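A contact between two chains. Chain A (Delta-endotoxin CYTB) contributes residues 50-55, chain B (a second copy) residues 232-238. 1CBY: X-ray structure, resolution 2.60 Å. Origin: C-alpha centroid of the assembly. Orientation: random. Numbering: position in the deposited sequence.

Chain A (50-55) QPQYIN
Chain B, residues 232-238: PIVDIFN

Two copies of Delta-endotoxin CYTB meet here in a small, mainly apolar contact, in which a turn leading into a helix on chain A packs against one side of a short helix on chain B and no hydrogen bond crosses between the stretches. Together the two stretches bury 282 Å², and the backbones come nearest at Pro A51 and Val B234, whose CA atoms lie 5.4 Å apart.

Chain A enters extended at Gln A50 (phi/psi -95/152) and then bends through Pro A51 (-45/-51), Gln A52 (-64/-7) and Tyr A53 (-115/6). Two backbone hydrogen bonds hold the bend: Tyr A53 N to Gln A50 O at 2.8 Å, and Ile A54 N to Pro A51 O at 3.1 Å. Tyr A53 is the N-cap residue, and Ile A54 (-65/-41) and Asn A55 (-59/-46) begin a helix that continues along the chain. The bend directs the CA-to-CB bonds of Pro A51 and Ile A54 toward chain B, while that of Tyr A53 points away and its ring stays out of contact.

On chain B, Pro B232 (-61/125) is the N-cap of a helix that starts at Ile B233. Ile B233 to Ile B236 keep helical angles, with phi from -44 to -67 and psi from -40 to -49; Phe B237 has -77/-2 and Asn B238 -88/-14. The backbone hydrogen bond from Ile B236 N to Pro B232 O is 3.1 Å, that from Phe B237 N to Ile B233 O is weak at 3.3 Å, and Asn B238 N reaches Asp B235 O at 3.2 Å. Ile B233 and Phe B237, four residues apart and so about one helical turn, both send CB toward chain A; Val B234 points sideways, whereas Asp B235 and Ile B236 are out of reach.

Pro A51, with its ring puckered C-gamma exo, is the most covered residue, losing 70 Å². Its CG lies 3.6 Å from Phe B237 CB, its CB is 4.4 Å from Val B234 CG2, and its backbone O is 4.1 Å from Ile B233 CD1, a van der Waals approach of a methyl to a carbonyl already bonded within its own turn. Val B234 (chi1 t, -179°) also brings CG2 to 3.6 Å from Gln A52 CB. Gln A52 thus contributes the aliphatic base of its side chain; its chi1 is p (61°), with chi2 at -91° and chi3 at 81°.

Ile A54 (chi1 m, -73°; chi2 t, 173°) extends CD1 to 3.8 Å from Ile B233 CD1, itself at the tip of a fully extended side chain (chi1 t, -170°; chi2 t, 175°). The same Ile A54 CD1 stands 4.2 Å from Phe B237 CE1. With chi1 m (-68°) and chi2 88°, the Phe B237 ring receives both Pro A51 CG and Ile A54 CD1 obliquely. Asn A55 (chi1 t) and Asn B238 (chi1 m) stay beyond contact range.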

ATOM      1  N   GLN A  50     -12.616  -3.366   9.720  1.00 26.94           N
ATOM      2  CA  GLN A  50     -13.805  -3.810   9.000  1.00 29.00           C
ATOM      3  C   GLN A  50     -14.488  -2.575   8.402  1.00 29.14           C
ATOM      4  O   GLN A  50     -14.400  -1.478   8.955  1.00 31.07           O
ATOM      5  CB  GLN A  50     -14.744  -4.557   9.946  1.00 33.73           C
ATOM      6  CG  GLN A  50     -14.184  -5.898  10.399  1.00 42.01           C
ATOM      7  CD  GLN A  50     -15.052  -6.578  11.434  1.00 46.58           C
ATOM      8  OE1 GLN A  50     -14.572  -6.975  12.494  1.00 52.31           O
ATOM      9  NE2 GLN A  50     -16.335  -6.717  11.138  1.00 52.89           N
ATOM     10  N   PRO A  51     -15.207  -2.743   7.278  1.00 30.16           N
ATOM     11  CA  PRO A  51     -15.896  -1.632   6.614  1.00 25.50           C
ATOM     12  C   PRO A  51     -16.665  -0.687   7.532  1.00 26.56           C
ATOM     13  O   PRO A  51     -16.471   0.526   7.477  1.00 28.32           O
ATOM     14  CB  PRO A  51     -16.827  -2.350   5.642  1.00 26.97           C
ATOM     15  CG  PRO A  51     -16.037  -3.573   5.273  1.00 24.73           C
ATOM     16  CD  PRO A  51     -15.538  -4.022   6.624  1.00 28.28           C
ATOM     17  N   GLN A  52     -17.511  -1.237   8.396  1.00 26.76           N
ATOM     18  CA  GLN A  52     -18.303  -0.407   9.296  1.00 30.48           C
ATOM     19  C   GLN A  52     -17.505   0.401  10.316  1.00 32.48           C
ATOM     20  O   GLN A  52     -18.074   1.229  11.030  1.00 37.88           O
ATOM     21  CB  GLN A  52     -19.378  -1.232  10.010  1.00 33.05           C
ATOM     22  CG  GLN A  52     -18.855  -2.357  10.879  1.00 38.30           C
ATOM     23  CD  GLN A  52     -18.740  -3.657  10.122  1.00 41.68           C
ATOM     24  OE1 GLN A  52     -17.771  -3.890   9.400  1.00 44.27           O
ATOM     25  NE2 GLN A  52     -19.739  -4.513  10.273  1.00 50.31           N
ATOM     26  N   TYR A  53     -16.198   0.174  10.385  1.00 31.56           N
ATOM     27  CA  TYR A  53     -15.351   0.895  11.331  1.00 35.85           C
ATOM     28  C   TYR A  53     -14.328   1.786  10.629  1.00 36.25           C
ATOM     29  O   TYR A  53     -13.471   2.400  11.274  1.00 36.14           O
ATOM     30  CB  TYR A  53     -14.647  -0.089  12.272  1.00 40.12           C
ATOM     31  CG  TYR A  53     -15.601  -0.904  13.112  1.00 42.53           C
ATOM     32  CD1 TYR A  53     -16.396  -0.295  14.081  1.00 40.22           C
ATOM     33  CD2 TYR A  53     -15.725  -2.279  12.925  1.00 43.47           C
ATOM     34  CE1 TYR A  53     -17.296  -1.030  14.838  1.00 44.08           C
ATOM     35  CE2 TYR A  53     -16.622  -3.027  13.679  1.00 47.61           C
ATOM     36  CZ  TYR A  53     -17.405  -2.397  14.635  1.00 48.14           C
ATOM     37  OH  TYR A  53     -18.293  -3.130  15.394  1.00 49.98           O
ATOM     38  N   ILE A  54     -14.438   1.875   9.309  1.00 34.85           N
ATOM     39  CA  ILE A  54     -13.528   2.697   8.521  1.00 33.66           C
ATOM     40  C   ILE A  54     -13.714   4.166   8.890  1.00 35.66           C
ATOM     41  O   ILE A  54     -12.738   4.897   9.057  1.00 40.60           O
ATOM     42  CB  ILE A  54     -13.745   2.474   6.997  1.00 29.99           C
ATOM     43  CG1 ILE A  54     -13.188   1.101   6.592  1.00 28.58           C
ATOM     44  CG2 ILE A  54     -13.106   3.600   6.184  1.00 27.59           C
ATOM     45  CD1 ILE A  54     -13.484   0.691   5.165  1.00 18.49           C
ATOM     46  N   ASN A  55     -14.965   4.577   9.077  1.00 36.04           N
ATOM     47  CA  ASN A  55     -15.285   5.956   9.437  1.00 31.89           C
ATOM     48  C   ASN A  55     -14.598   6.322  10.748  1.00 31.35           C
ATOM     49  O   ASN A  55     -13.984   7.380  10.859  1.00 32.80           O
ATOM     50  CB  ASN A  55     -16.797   6.128   9.581  1.00 37.45           C
ATOM     51  CG  ASN A  55     -17.253   7.574   9.408  1.00 44.98           C
ATOM     52  OD1 ASN A  55     -18.442   7.828   9.214  1.00 49.56           O
ATOM     53  ND2 ASN A  55     -16.321   8.520   9.463  1.00 44.17           N
TER
ATOM     54  N   PRO B 232     -24.024   3.392   1.053  1.00 27.76           N
ATOM     55  CA  PRO B 232     -23.512   3.141   2.405  1.00 30.34           C
ATOM     56  C   PRO B 232     -22.232   2.314   2.289  1.00 32.14           C
ATOM     57  O   PRO B 232     -22.230   1.242   1.673  1.00 35.89           O
ATOM     58  CB  PRO B 232     -24.645   2.344   3.044  1.00 25.77           C
ATOM     59  CG  PRO B 232     -25.845   2.908   2.397  1.00 26.72           C
ATOM     60  CD  PRO B 232     -25.425   2.953   0.950  1.00 28.04           C
ATOM     61  N   ILE B 233     -21.149   2.819   2.875  1.00 30.15           N
ATOM     62  CA  ILE B 233     -19.848   2.162   2.803  1.00 24.94           C
ATOM     63  C   ILE B 233     -19.855   0.646   3.010  1.00 26.79           C
ATOM     64  O   ILE B 233     -19.196  -0.083   2.265  1.00 28.47           O
ATOM     65  CB  ILE B 233     -18.817   2.853   3.726  1.00 17.35           C
ATOM     66  CG1 ILE B 233     -17.418   2.313   3.441  1.00 16.12           C
ATOM     67  CG2 ILE B 233     -19.198   2.681   5.189  1.00 18.97           C
ATOM     68  CD1 ILE B 233     -16.331   3.017   4.217  1.00 20.55           C
ATOM     69  N   VAL B 234     -20.633   0.160   3.973  1.00 28.17           N
ATOM     70  CA  VAL B 234     -20.689  -1.280   4.221  1.00 30.18           C
ATOM     71  C   VAL B 234     -21.341  -1.991   3.040  1.00 31.32           C
ATOM     72  O   VAL B 234     -20.870  -3.042   2.604  1.00 37.86           O
ATOM     73  CB  VAL B 234     -21.459  -1.624   5.518  1.00 30.27           C
ATOM     74  CG1 VAL B 234     -21.465  -3.128   5.733  1.00 21.09           C
ATOM     75  CG2 VAL B 234     -20.826  -0.920   6.715  1.00 25.39           C
ATOM     76  N   ASP B 235     -22.398  -1.396   2.503  1.00 29.17           N
ATOM     77  CA  ASP B 235     -23.099  -1.981   1.367  1.00 32.17           C
ATOM     78  C   ASP B 235     -22.107  -2.195   0.240  1.00 30.96           C
ATOM     79  O   ASP B 235     -22.137  -3.220  -0.440  1.00 33.68           O
ATOM     80  CB  ASP B 235     -24.220  -1.053   0.878  1.00 39.38           C
ATOM     81  CG  ASP B 235     -25.379  -0.944   1.861  1.00 44.75           C
ATOM     82  OD1 ASP B 235     -25.222  -1.314   3.048  1.00 48.93           O
ATOM     83  OD2 ASP B 235     -26.458  -0.471   1.440  1.00 47.47           O
ATOM     84  N   ILE B 236     -21.207  -1.235   0.071  1.00 32.26           N
ATOM     85  CA  ILE B 236     -20.201  -1.313  -0.980  1.00 36.78           C
ATOM     86  C   ILE B 236     -19.325  -2.557  -0.831  1.00 33.68           C
ATOM     87  O   ILE B 236     -19.173  -3.328  -1.775  1.00 35.22           O
ATOM     88  CB  ILE B 236     -19.326  -0.025  -1.025  1.00 38.34           C
ATOM     89  CG1 ILE B 236     -20.190   1.176  -1.426  1.00 36.79           C
ATOM     90  CG2 ILE B 236     -18.173  -0.188  -2.009  1.00 36.18           C
ATOM     91  CD1 ILE B 236     -19.443   2.481  -1.509  1.00 34.29           C
ATOM     92  N   PHE B 237     -18.806  -2.791   0.367  1.00 32.93           N
ATOM     93  CA  PHE B 237     -17.948  -3.947   0.592  1.00 33.03           C
ATOM     94  C   PHE B 237     -18.666  -5.291   0.714  1.00 36.40           C
ATOM     95  O   PHE B 237     -18.021  -6.327   0.865  1.00 43.86           O
ATOM     96  CB  PHE B 237     -17.019  -3.695   1.778  1.00 29.63           C
ATOM     97  CG  PHE B 237     -15.994  -2.625   1.515  1.00 37.17           C
ATOM     98  CD1 PHE B 237     -16.281  -1.287   1.766  1.00 37.56           C
ATOM     99  CD2 PHE B 237     -14.753  -2.950   0.977  1.00 36.54           C
ATOM    100  CE1 PHE B 237     -15.349  -0.289   1.480  1.00 34.56           C
ATOM    101  CE2 PHE B 237     -13.816  -1.957   0.689  1.00 36.57           C
ATOM    102  CZ  PHE B 237     -14.115  -0.627   0.940  1.00 31.64           C
ATOM    103  N   ASN B 238     -19.993  -5.284   0.644  1.00 38.68           N
ATOM    104  CA  ASN B 238     -20.770  -6.523   0.717  1.00 36.00           C
ATOM    105  C   ASN B 238     -20.941  -7.137  -0.666  1.00 34.82           C
ATOM    106  O   ASN B 238     -21.373  -8.284  -0.795  1.00 42.33           O
ATOM    107  CB  ASN B 238     -22.157  -6.273   1.317  1.00 40.21           C
ATOM    108  CG  ASN B 238     -22.167  -6.308   2.835  1.00 44.31           C
ATOM    109  OD1 ASN B 238     -23.218  -6.137   3.454  1.00 47.12           O
ATOM    110  ND2 ASN B 238     -21.008  -6.532   3.445  1.00 51.18           N
TER